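Local atomic coordinates of uncharacterized protein POB3N (Chaetomium thermophilum var. thermophilum, PDB entry 4KHB), a protein that probably reorganises nucleosomes as a subunit of the FACT histone chaperone, its N-terminal part, present here, forming a heterodimer with Spt16D. Residues H[63-68]-H[73-78]; H[24-29]-H[84-89]; H[150-155]-H[169-174]; H[47-52]-H[88-93]. One frame throughout, in Å; residues are numbered along the deposited sequence.

Interaction 1: residues H[63-68]-H[73-78]; sequences VKILQR and IQLDGF
Val63 and Ile65 pair with Leu75 and Ile73 in an antiparallel beta hairpin of the N-terminal PH-like domain, strand 61-66 turning back as strand 72-78. Four backbone hydrogen bonds hold it: Val63 N to Leu75 O (2.7 Å), Leu75 N to Val63 O (2.9 Å), Ile65 N to Ile73 O (2.7 Å) and Ile73 N to Ile65 O (2.9 Å). The third is nearly straight (175° at the hydrogen), and Ile73 O also receives a CA-H...O contact from Lys64. The apolar contacts lie on the face of Val63, Ile65, Ile73 and Leu75, where helix 83-92 packs on the first two and strand 13-15 on the others. Ile65 CD1 reaches Leu75 CD1 at 4.0 Å. Val63 CG2, anti to the carbonyl carbon, leans obliquely on the Phe78 ring, 3.6 Å from CE2. An alanine in place of Phe78 takes the ring from this methyl and would probably open a gap beside Leu86. On the other face Lys64 NZ makes a salt bridge with Glu119, while Gln74 gives OE1 to Lys170 and NE2 to Glu62 and Met41 O of the SPT16D chain. Past these pairs, the extended Gln67 side chain crosses Ile73, NE2 3.6 Å from CD1.

Interaction 2: residues H[24-29]-H[84-89]; sequences CRFAEN and ERLAKI
Helix 83-92 closes one end of the beta sandwich of the N-terminal PH-like domain, and Phe26 of strand 22-27 meets its Ile89 and Leu86 there. The contact is wholly apolar and all three side chains are buried. Phe26 and Ile89 point their CB atoms at each other, and the two side chains cross at about a right angle. Ile89 works as a fork. Its chi1 of -68° places CG2 anti to the backbone N and CG1 anti to the carbonyl carbon, and both methyls, CG2 and CD1, lie on the same side of the Phe26 ring plane, spread over the root of the ring. CG2 of Ile89 lies 3.9 Å from Phe26 CB and also nears CD1 of the ring, whereas CD1 of Ile89 comes to 4.0 Å from Phe26 CD2. One turn earlier in the helix, Leu86 touches the outer part of the same ring. Around them Phe10 of strand 8-11 meets both helix residues, and Tyr94 adds to the packing on Phe26 and Ile89. Arg85, beside Leu86, holds the helix to strand 8-11 through a salt bridge with Glu8. At the far end of the ring, Leu86 CD2 approaches Phe26 CE2 at 3.9 Å and CZ at 4.2 Å.

Interaction 3: residues H[150-155]-H[169-174]; sequences VEFAPG and KKASAS
Ser172 and Pro154 face each other at the closest point of the two segments, their CA atoms 4.8 Å apart. The CB of Ser172 points at residues 150-155 and nestles against the proline, 3.7 Å from Pro154 CB and 3.5 Å from Pro154 O. Its hydroxyl is turned back instead to its own chain: with chi1 at 65°, OG sits between the backbone N and the carbonyl carbon and is hydrogen-bonded to Ser168 O, with Lys169 O also close. Serine thus offers its carbon side to the proline while its polar end serves the local turn. One residue earlier, Ala171 directs its methyl at Phe152, where the two CB atoms are 4.1 Å apart. The Phe152 ring lies oblique to that methyl and leads away from it, CG being anti to the carbonyl carbon (chi1 -53°), to pack on Leu178 and Ile181 of strand 177-184. Met41 of the SPT16D chain lies against both Phe152 and Ala171, which brings this corner into the heterodimer interface. A backbone hydrogen bond of Ala153 with Ser168 helps bring the two ends of the intervening chain together. The arrangement closes the base of a long excursion, part of which is not modelled and is probably flexible, between two neighbouring antiparallel strands, 147-152 and 177-184, of the second PH-like domain.

Interaction 4: residues H[47-52]-H[88-93]; sequences SNIGGA and KIFKNW
Gly51 O, in the residue preceding the Ala52 that meets Phe90, accepts a short backbone hydrogen bond from Leu66 N. Leu66 O in turn is bonded to Gly50 N, and the pair of glycines opposite one leucine makes a classic beta bulge leading into Ala52. Beyond the bulge Ala52 turns its methyl to the helix and sets it over one face of the Phe90 ring. This is a CH-pi contact: CB stands 3.9 Å from the ring centroid and 27° off the normal, displaced toward the rim so that CE2 is its nearest atom at 3.5 Å. Ile49, crossing the aromatic side chain at about a right angle, brings CG2 obliquely to the same CE2 (4.2 Å). With CG anti to the carbonyl carbon (chi1 -83°), Phe90 extends from the helix toward the sheet, where Val63 and Ile65 also touch it, and Tyr94 stacks on it edge-to-face. A serine in its place lacks the ring over Ala52 and would probably leave a gap between helix and sheet. The contact seats the capping helix of the first PH-like domain on its strands, as the C-terminal helix does at one end of the PH sandwich.

Interactions 1, 2 and 4 form one core in the first PH-like domain, built round helix 83-92. Interactions 2 and 4 share Lys88 and Ile89, their centres are about 8 Å apart, and Phe26 CE1 meets Phe90 CE1 at 4.1 Å. Centres lie about 12 Å apart for interactions 1 and 2 and about 11 Å for 1 and 4; Leu86 CD1 lies 3.8 Å from both Val63 CG2 and Phe78 CD1. Interaction 3 belongs to the second domain, its centre about 30 Å from that of interaction 2 and about 19 Å from that of interaction 1. A hydrogen bond between Gln74 OE1 and Lys170 NZ joins interactions 1 and 3, and Met41 of the SPT16D chain contacts both.

Interaction 1: residues H[63-68]-H[73-78]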
loop_
_atom_site.group_PDB
_atom_site.type_symbol
_atom_site.label_atom_id
_atom_site.label_comp_id
_atom_site.label_asym_id
_atom_site.label_seq_id
_atom_site.Cartn_x
_atom_site.Cartn_y
_atom_site.Cartn_z
ATOM N N VAL H 63 7.898 10.249 3.765
ATOM C CA VAL H 63 9.307 9.900 3.653
ATOM C C VAL H 63 9.445 8.449 4.083
ATOM O O VAL H 63 9.170 8.108 5.235
ATOM C CB VAL H 63 10.197 10.783 4.546
ATOM C CG1 VAL H 63 11.630 10.273 4.536
ATOM C CG2 VAL H 63 10.147 12.226 4.083
ATOM N N LYS H 64 9.851 7.592 3.153
ATOM C CA LYS H 64 10.081 6.188 3.467
ATOM C C LYS H 64 11.572 5.965 3.638
ATOM O O LYS H 64 12.345 6.172 2.699
ATOM C CB LYS H 64 9.527 5.288 2.358
ATOM C CG LYS H 64 9.599 3.799 2.658
ATOM C CD LYS H 64 9.485 2.983 1.379
ATOM C CE LYS H 64 8.076 3.044 0.816
ATOM N NZ LYS H 64 7.678 1.771 0.153
ATOM N N ILE H 65 11.979 5.537 4.829
ATOM C CA ILE H 65 13.396 5.328 5.098
ATOM C C ILE H 65 13.769 3.856 5.011
ATOM O O ILE H 65 13.168 3.002 5.671
ATOM C CB ILE H 65 13.816 5.895 6.473
ATOM C CG1 ILE H 65 13.629 7.415 6.500
ATOM C CG2 ILE H 65 15.273 5.575 6.762
ATOM C CD1 ILE H 65 13.826 8.043 7.869
ATOM N N LEU H 66 14.768 3.579 4.178
ATOM C CA LEU H 66 15.269 2.231 3.972
ATOM C C LEU H 66 16.512 2.023 4.827
ATOM O O LEU H 66 17.512 2.728 4.667
ATOM C CB LEU H 66 15.588 2.028 2.488
ATOM C CG LEU H 66 14.468 2.493 1.552
ATOM C CD1 LEU H 66 14.947 2.639 0.117
ATOM C CD2 LEU H 66 13.292 1.538 1.627
ATOM N N GLN H 67 16.440 1.060 5.741
ATOM C CA GLN H 67 17.551 0.746 6.636
ATOM C C GLN H 67 18.665 -0.003 5.900
ATOM O O GLN H 67 18.418 -0.608 4.854
ATOM C CB GLN H 67 17.048 -0.067 7.836
ATOM C CG GLN H 67 16.159 0.719 8.808
ATOM C CD GLN H 67 15.507 -0.167 9.856
ATOM O OE1 GLN H 67 15.819 -1.351 9.966
ATOM N NE2 GLN H 67 14.584 0.403 10.622
ATOM N N ARG H 68 19.886 0.053 6.433
ATOM C CA ARG H 68 20.994 -0.724 5.877
ATOM C C ARG H 68 20.708 -2.195 6.123
ATOM O O ARG H 68 20.961 -3.043 5.269
ATOM C CB ARG H 68 22.321 -0.349 6.537
ATOM C CG ARG H 68 22.756 1.099 6.377
ATOM C CD ARG H 68 24.215 1.166 5.961
ATOM N NE ARG H 68 24.678 2.533 5.739
ATOM C CZ ARG H 68 25.149 2.984 4.582
ATOM N NH1 ARG H 68 25.218 2.174 3.533
ATOM N NH2 ARG H 68 25.550 4.242 4.472
ATOM N N ILE H 73 10.971 2.461 7.416
ATOM C CA ILE H 73 10.362 3.392 8.361
ATOM C C ILE H 73 9.515 4.378 7.564
ATOM O O ILE H 73 10.027 5.086 6.693
ATOM C CB ILE H 73 11.427 4.162 9.168
ATOM C CG1 ILE H 73 12.321 3.181 9.928
ATOM C CG2 ILE H 73 10.763 5.126 10.148
ATOM C CD1 ILE H 73 11.567 2.321 10.932
ATOM N N GLN H 74 8.217 4.411 7.856
ATOM C CA GLN H 74 7.295 5.274 7.128
ATOM C C GLN H 74 6.882 6.508 7.925
ATOM O O GLN H 74 6.282 6.401 8.997
ATOM C CB GLN H 74 6.060 4.474 6.694
ATOM C CG GLN H 74 6.324 3.492 5.559
ATOM C CD GLN H 74 5.188 2.511 5.354
ATOM O OE1 GLN H 74 5.275 1.347 5.748
ATOM N NE2 GLN H 74 4.105 2.981 4.746
ATOM N N LEU H 75 7.219 7.677 7.386
ATOM C CA LEU H 75 6.821 8.948 7.973
ATOM C C LEU H 75 5.972 9.749 6.985
ATOM O O LEU H 75 6.510 10.310 6.022
ATOM C CB LEU H 75 8.066 9.756 8.348
ATOM C CG LEU H 75 9.079 9.116 9.298
ATOM C CD1 LEU H 75 10.426 9.807 9.183
ATOM C CD2 LEU H 75 8.587 9.170 10.728
ATOM N N ASP H 76 4.660 9.810 7.212
ATOM C CA ASP H 76 3.799 10.616 6.345
ATOM C C ASP H 76 3.119 11.739 7.132
ATOM O O ASP H 76 3.029 11.685 8.361
ATOM C CB ASP H 76 2.785 9.762 5.562
ATOM C CG ASP H 76 1.809 9.021 6.456
ATOM O OD1 ASP H 76 1.957 9.070 7.696
ATOM O OD2 ASP H 76 0.881 8.384 5.912
ATOM N N GLY H 77 2.636 12.747 6.412
ATOM C CA GLY H 77 2.019 13.909 7.024
ATOM C C GLY H 77 2.810 15.162 6.705
ATOM O O GLY H 77 2.469 16.260 7.153
ATOM N N PHE H 78 3.864 15.004 5.912
ATOM C CA PHE H 78 4.652 16.148 5.475
ATOM C C PHE H 78 3.862 16.970 4.466
ATOM O O PHE H 78 2.961 16.456 3.797
ATOM C CB PHE H 78 5.970 15.694 4.846
ATOM C CG PHE H 78 6.928 15.067 5.816
ATOM C CD1 PHE H 78 7.759 15.857 6.602
ATOM C CD2 PHE H 78 7.024 13.687 5.919
ATOM C CE1 PHE H 78 8.652 15.282 7.490
ATOM C CE2 PHE H 78 7.917 13.103 6.803
ATOM C CZ PHE H 78 8.732 13.901 7.590
#

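Interaction 2: residues H[24-29]-H[84-89]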
loop_
_atom_site.group_PDB
_atom_site.type_symbol
_atom_site.label_atom_id
_atom_site.label_comp_id
_atom_site.label_asym_id
_atom_site.label_seq_id
_atom_site.Cartn_x
_atom_site.Cartn_y
_atom_site.Cartn_z
ATOM N N CYS H 24 8.703 15.181 14.594
ATOM C CA CYS H 24 9.836 14.536 13.941
ATOM C C CYS H 24 11.057 15.449 13.899
ATOM O O CYS H 24 11.011 16.527 13.307
ATOM C CB CYS H 24 9.453 14.117 12.521
ATOM S SG CYS H 24 10.654 13.042 11.704
ATOM N N ARG H 25 12.141 15.021 14.536
ATOM C CA ARG H 25 13.369 15.812 14.592
ATOM C C ARG H 25 14.533 15.136 13.892
ATOM O O ARG H 25 14.831 13.970 14.152
ATOM C CB ARG H 25 13.744 16.136 16.040
ATOM C CG ARG H 25 12.937 17.292 16.602
ATOM C CD ARG H 25 12.462 17.099 18.026
ATOM N NE ARG H 25 12.491 18.366 18.752
ATOM C CZ ARG H 25 11.886 18.582 19.916
ATOM N NH1 ARG H 25 11.165 17.624 20.480
ATOM N NH2 ARG H 25 11.975 19.768 20.499
ATOM N N PHE H 26 15.150 15.861 12.961
ATOM C CA PHE H 26 16.326 15.365 12.262
ATOM C C PHE H 26 17.605 16.020 12.807
ATOM O O PHE H 26 17.651 17.237 13.020
ATOM C CB PHE H 26 16.185 15.604 10.761
ATOM C CG PHE H 26 15.102 14.781 10.119
ATOM C CD1 PHE H 26 15.365 13.494 9.673
ATOM C CD2 PHE H 26 13.823 15.296 9.955
ATOM C CE1 PHE H 26 14.373 12.732 9.080
ATOM C CE2 PHE H 26 12.825 14.541 9.361
ATOM C CZ PHE H 26 13.100 13.257 8.923
ATOM N N ALA H 27 18.628 15.199 13.046
ATOM C CA ALA H 27 19.949 15.670 13.470
ATOM C C ALA H 27 21.024 14.919 12.702
ATOM O O ALA H 27 20.726 13.961 11.989
ATOM C CB ALA H 27 20.147 15.482 14.962
ATOM N N GLU H 28 22.270 15.355 12.856
ATOM C CA GLU H 28 23.410 14.705 12.213
ATOM C C GLU H 28 23.552 13.212 12.528
ATOM O O GLU H 28 23.988 12.437 11.677
ATOM C CB GLU H 28 24.710 15.442 12.559
ATOM C CG GLU H 28 25.330 16.190 11.384
ATOM C CD GLU H 28 26.550 17.004 11.774
ATOM O OE1 GLU H 28 26.931 16.977 12.961
ATOM O OE2 GLU H 28 27.130 17.669 10.890
ATOM N N ASN H 29 23.193 12.814 13.746
ATOM C CA ASN H 29 23.412 11.432 14.176
ATOM C C ASN H 29 22.221 10.496 13.942
ATOM O O ASN H 29 22.311 9.297 14.219
ATOM C CB ASN H 29 23.831 11.381 15.653
ATOM C CG ASN H 29 22.759 11.905 16.587
ATOM O OD1 ASN H 29 22.116 12.918 16.312
ATOM N ND2 ASN H 29 22.561 11.214 17.703
ATOM N N GLU H 84 12.344 20.257 -0.115
ATOM C CA GLU H 84 13.680 20.819 -0.306
ATOM C C GLU H 84 14.511 20.779 0.979
ATOM O O GLU H 84 15.725 20.551 0.940
ATOM C CB GLU H 84 13.587 22.228 -0.921
ATOM C CG GLU H 84 12.924 23.294 -0.052
ATOM C CD GLU H 84 13.415 24.695 -0.379
ATOM O OE1 GLU H 84 14.227 24.844 -1.321
ATOM O OE2 GLU H 84 13.002 25.650 0.312
ATOM N N ARG H 85 13.848 20.979 2.112
ATOM C CA ARG H 85 14.489 20.876 3.415
ATOM C C ARG H 85 14.914 19.433 3.682
ATOM O O ARG H 85 16.036 19.175 4.117
ATOM C CB ARG H 85 13.523 21.345 4.503
ATOM C CG ARG H 85 14.098 22.367 5.473
ATOM C CD ARG H 85 13.001 22.971 6.342
ATOM N NE ARG H 85 13.067 22.487 7.719
ATOM C CZ ARG H 85 12.011 22.344 8.515
ATOM N NH1 ARG H 85 10.798 22.646 8.076
ATOM N NH2 ARG H 85 12.171 21.894 9.752
ATOM N N LEU H 86 13.999 18.498 3.433
ATOM C CA LEU H 86 14.254 17.075 3.644
ATOM C C LEU H 86 15.378 16.557 2.751
ATOM O O LEU H 86 16.205 15.752 3.185
ATOM C CB LEU H 86 12.972 16.262 3.424
ATOM C CG LEU H 86 11.847 16.500 4.437
ATOM C CD1 LEU H 86 10.526 15.955 3.937
ATOM C CD2 LEU H 86 12.195 15.873 5.774
ATOM N N ALA H 87 15.397 17.016 1.504
ATOM C CA ALA H 87 16.424 16.607 0.555
ATOM C C ALA H 87 17.805 17.051 1.020
ATOM O O ALA H 87 18.785 16.322 0.861
ATOM C CB ALA H 87 16.117 17.152 -0.831
ATOM N N LYS H 88 17.880 18.248 1.596
ATOM C CA LYS H 88 19.140 18.754 2.133
ATOM C C LYS H 88 19.602 17.950 3.344
ATOM O O LYS H 88 20.788 17.647 3.481
ATOM C CB LYS H 88 19.022 20.231 2.515
ATOM C CG LYS H 88 20.346 20.975 2.415
ATOM C CD LYS H 88 20.210 22.461 2.698
ATOM C CE LYS H 88 21.545 23.170 2.511
ATOM N NZ LYS H 88 21.422 24.650 2.595
ATOM N N ILE H 89 18.659 17.621 4.223
ATOM C CA ILE H 89 18.940 16.812 5.404
ATOM C C ILE H 89 19.562 15.466 5.042
ATOM O O ILE H 89 20.629 15.114 5.542
ATOM C CB ILE H 89 17.653 16.559 6.220
ATOM C CG1 ILE H 89 17.141 17.855 6.846
ATOM C CG2 ILE H 89 17.890 15.503 7.292
ATOM C CD1 ILE H 89 15.753 17.724 7.431
#

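Interaction 3: residues H[150-155]-H[169-174]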
loop_
_atom_site.group_PDB
_atom_site.type_symbol
_atom_site.label_atom_id
_atom_site.label_comp_id
_atom_site.label_asym_id
_atom_site.label_seq_id
_atom_site.Cartn_x
_atom_site.Cartn_y
_atom_site.Cartn_z
ATOM N N VAL H 150 0.019 -14.451 0.341
ATOM C CA VAL H 150 0.748 -13.704 1.359
ATOM C C VAL H 150 -0.233 -13.320 2.456
ATOM O O VAL H 150 -1.150 -12.527 2.230
ATOM C CB VAL H 150 1.408 -12.437 0.781
ATOM C CG1 VAL H 150 2.156 -11.687 1.867
ATOM C CG2 VAL H 150 2.349 -12.799 -0.350
ATOM N N GLU H 151 -0.038 -13.888 3.642
ATOM C CA GLU H 151 -1.000 -13.738 4.729
ATOM C C GLU H 151 -0.515 -12.824 5.846
ATOM O O GLU H 151 0.682 -12.744 6.133
ATOM C CB GLU H 151 -1.391 -15.106 5.301
ATOM C CG GLU H 151 -1.299 -16.249 4.303
ATOM C CD GLU H 151 -1.940 -17.519 4.823
ATOM O OE1 GLU H 151 -1.811 -18.566 4.155
ATOM O OE2 GLU H 151 -2.580 -17.469 5.893
ATOM N N PHE H 152 -1.464 -12.136 6.474
ATOM C CA PHE H 152 -1.155 -11.219 7.559
ATOM C C PHE H 152 -1.868 -11.632 8.841
ATOM O O PHE H 152 -2.863 -12.359 8.803
ATOM C CB PHE H 152 -1.547 -9.797 7.159
ATOM C CG PHE H 152 -0.959 -9.359 5.851
ATOM C CD1 PHE H 152 0.328 -8.847 5.795
ATOM C CD2 PHE H 152 -1.688 -9.471 4.674
ATOM C CE1 PHE H 152 0.879 -8.446 4.589
ATOM C CE2 PHE H 152 -1.144 -9.074 3.467
ATOM C CZ PHE H 152 0.141 -8.558 3.423
ATOM N N ALA H 153 -1.356 -11.164 9.975
ATOM C CA ALA H 153 -1.974 -11.434 11.269
ATOM C C ALA H 153 -2.361 -10.128 11.937
ATOM O O ALA H 153 -1.672 -9.670 12.851
ATOM C CB ALA H 153 -1.022 -12.214 12.158
ATOM N N PRO H 154 -3.461 -9.515 11.476
ATOM C CA PRO H 154 -3.875 -8.227 12.036
ATOM C C PRO H 154 -4.409 -8.387 13.454
ATOM O O PRO H 154 -4.389 -7.432 14.232
ATOM C CB PRO H 154 -4.991 -7.784 11.088
ATOM C CG PRO H 154 -5.564 -9.062 10.571
ATOM C CD PRO H 154 -4.382 -9.979 10.422
ATOM N N GLY H 155 -4.882 -9.587 13.778
ATOM C CA GLY H 155 -5.483 -9.846 15.072
ATOM C C GLY H 155 -4.716 -10.881 15.870
ATOM O O GLY H 155 -4.324 -10.637 17.011
ATOM N N LYS H 169 0.986 -5.057 12.558
ATOM C CA LYS H 169 0.437 -3.775 13.002
ATOM C C LYS H 169 0.001 -2.822 11.883
ATOM O O LYS H 169 -1.000 -2.116 12.031
ATOM C CB LYS H 169 1.398 -3.082 13.978
ATOM C CG LYS H 169 2.201 -4.060 14.830
ATOM C CD LYS H 169 3.325 -3.383 15.604
ATOM C CE LYS H 169 4.212 -4.415 16.303
ATOM N NZ LYS H 169 5.579 -4.502 15.721
ATOM N N LYS H 170 0.739 -2.784 10.777
ATOM C CA LYS H 170 0.373 -1.889 9.680
ATOM C C LYS H 170 -0.823 -2.414 8.894
ATOM O O LYS H 170 -1.559 -1.641 8.280
ATOM C CB LYS H 170 1.556 -1.646 8.737
ATOM C CG LYS H 170 2.709 -0.866 9.351
ATOM C CD LYS H 170 3.794 -0.598 8.315
ATOM C CE LYS H 170 4.886 0.290 8.886
ATOM N NZ LYS H 170 5.979 0.556 7.911
ATOM N N ALA H 171 -1.015 -3.728 8.911
ATOM C CA ALA H 171 -2.176 -4.328 8.267
ATOM C C ALA H 171 -3.454 -3.994 9.028
ATOM O O ALA H 171 -4.540 -3.958 8.448
ATOM C CB ALA H 171 -2.000 -5.835 8.155
ATOM N N SER H 172 -3.314 -3.755 10.329
ATOM C CA SER H 172 -4.463 -3.534 11.203
ATOM C C SER H 172 -4.636 -2.071 11.598
ATOM O O SER H 172 -5.509 -1.743 12.402
ATOM C CB SER H 172 -4.349 -4.401 12.462
ATOM O OG SER H 172 -3.237 -4.017 13.250
ATOM N N ALA H 173 -3.819 -1.190 11.030
ATOM C CA ALA H 173 -3.872 0.219 11.399
ATOM C C ALA H 173 -5.114 0.882 10.825
ATOM O O ALA H 173 -5.617 1.868 11.370
ATOM C CB ALA H 173 -2.622 0.937 10.927
ATOM N N SER H 174 -5.603 0.337 9.719
ATOM C CA SER H 174 -6.803 0.857 9.088
ATOM C C SER H 174 -8.027 0.212 9.721
ATOM O O SER H 174 -7.911 -0.784 10.438
ATOM C CB SER H 174 -6.781 0.562 7.586
ATOM O OG SER H 174 -8.044 0.829 7.001
#

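Interaction 4: residues H[47-52]-H[88-93]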
loop_
_atom_site.group_PDB
_atom_site.type_symbol
_atom_site.label_atom_id
_atom_site.label_comp_id
_atom_site.label_asym_id
_atom_site.label_seq_id
_atom_site.Cartn_x
_atom_site.Cartn_y
_atom_site.Cartn_z
ATOM N N SER H 47 23.849 5.413 11.178
ATOM C CA SER H 47 24.556 4.253 10.650
ATOM C C SER H 47 23.630 3.232 9.981
ATOM O O SER H 47 24.085 2.425 9.169
ATOM C CB SER H 47 25.388 3.601 11.758
ATOM O OG SER H 47 24.564 3.124 12.802
ATOM N N ASN H 48 22.341 3.265 10.315
ATOM C CA ASN H 48 21.372 2.380 9.664
ATOM C C ASN H 48 20.432 3.107 8.701
ATOM O O ASN H 48 19.315 2.650 8.459
ATOM C CB ASN H 48 20.552 1.596 10.695
ATOM C CG ASN H 48 20.005 0.287 10.139
ATOM O OD1 ASN H 48 20.408 -0.164 9.067
ATOM N ND2 ASN H 48 19.086 -0.327 10.871
ATOM N N ILE H 49 20.872 4.241 8.165
ATOM C CA ILE H 49 20.087 4.937 7.152
ATOM C C ILE H 49 20.719 4.704 5.778
ATOM O O ILE H 49 21.766 5.274 5.459
ATOM C CB ILE H 49 19.958 6.452 7.458
ATOM C CG1 ILE H 49 19.184 6.664 8.764
ATOM C CG2 ILE H 49 19.264 7.177 6.315
ATOM C CD1 ILE H 49 19.008 8.122 9.159
ATOM N N GLY H 50 20.079 3.854 4.978
ATOM C CA GLY H 50 20.622 3.445 3.693
ATOM C C GLY H 50 19.994 4.110 2.483
ATOM O O GLY H 50 20.616 4.185 1.416
ATOM N N GLY H 51 18.764 4.591 2.639
ATOM C CA GLY H 51 18.056 5.216 1.535
ATOM C C GLY H 51 16.733 5.840 1.939
ATOM O O GLY H 51 16.229 5.591 3.037
ATOM N N ALA H 52 16.166 6.650 1.050
ATOM C CA ALA H 52 14.935 7.369 1.358
ATOM C C ALA H 52 14.111 7.674 0.112
ATOM O O ALA H 52 14.658 8.043 -0.931
ATOM C CB ALA H 52 15.250 8.654 2.109
ATOM N N LYS H 88 17.880 18.248 1.596
ATOM C CA LYS H 88 19.140 18.754 2.133
ATOM C C LYS H 88 19.602 17.950 3.344
ATOM O O LYS H 88 20.788 17.647 3.481
ATOM C CB LYS H 88 19.022 20.231 2.515
ATOM C CG LYS H 88 20.346 20.975 2.415
ATOM C CD LYS H 88 20.210 22.461 2.698
ATOM C CE LYS H 88 21.545 23.170 2.511
ATOM N NZ LYS H 88 21.422 24.650 2.595
ATOM N N ILE H 89 18.659 17.621 4.223
ATOM C CA ILE H 89 18.940 16.812 5.404
ATOM C C ILE H 89 19.562 15.466 5.042
ATOM O O ILE H 89 20.629 15.114 5.542
ATOM C CB ILE H 89 17.653 16.559 6.220
ATOM C CG1 ILE H 89 17.141 17.855 6.846
ATOM C CG2 ILE H 89 17.890 15.503 7.292
ATOM C CD1 ILE H 89 15.753 17.724 7.431
ATOM N N PHE H 90 18.891 14.721 4.169
ATOM C CA PHE H 90 19.353 13.393 3.775
ATOM C C PHE H 90 20.676 13.418 3.009
ATOM O O PHE H 90 21.496 12.512 3.150
ATOM C CB PHE H 90 18.269 12.648 2.987
ATOM C CG PHE H 90 17.243 11.978 3.858
ATOM C CD1 PHE H 90 16.118 12.670 4.289
ATOM C CD2 PHE H 90 17.414 10.660 4.265
ATOM C CE1 PHE H 90 15.177 12.056 5.097
ATOM C CE2 PHE H 90 16.478 10.040 5.078
ATOM C CZ PHE H 90 15.357 10.740 5.492
ATOM N N LYS H 91 20.879 14.449 2.194
ATOM C CA LYS H 91 22.113 14.557 1.420
ATOM C C LYS H 91 23.298 14.982 2.288
ATOM O O LYS H 91 24.347 14.338 2.274
ATOM C CB LYS H 91 21.943 15.524 0.242
ATOM C CG LYS H 91 23.200 15.670 -0.616
ATOM C CD LYS H 91 22.980 16.589 -1.809
ATOM C CE LYS H 91 22.908 18.046 -1.389
ATOM N NZ LYS H 91 21.509 18.551 -1.408
ATOM N N ASN H 92 23.126 16.063 3.045
ATOM C CA ASN H 92 24.215 16.615 3.849
ATOM C C ASN H 92 24.575 15.780 5.079
ATOM O O ASN H 92 25.743 15.698 5.457
ATOM C CB ASN H 92 23.908 18.056 4.273
ATOM C CG ASN H 92 23.842 19.016 3.100
ATOM O OD1 ASN H 92 24.263 18.694 1.989
ATOM N ND2 ASN H 92 23.330 20.213 3.351
ATOM N N TRP H 93 23.571 15.169 5.705
ATOM C CA TRP H 93 23.780 14.390 6.923
ATOM C C TRP H 93 23.868 12.880 6.699
ATOM O O TRP H 93 24.684 12.201 7.329
ATOM C CB TRP H 93 22.676 14.694 7.944
ATOM C CG TRP H 93 22.772 16.066 8.554
ATOM C CD1 TRP H 93 23.832 16.921 8.478
ATOM C CD2 TRP H 93 21.767 16.741 9.327
ATOM N NE1 TRP H 93 23.554 18.082 9.160
ATOM C CE2 TRP H 93 22.293 17.998 9.689
ATOM C CE3 TRP H 93 20.477 16.406 9.746
ATOM C CZ2 TRP H 93 21.570 18.920 10.451
ATOM C CZ3 TRP H 93 19.761 17.325 10.500
ATOM C CH2 TRP H 93 20.311 18.563 10.847
#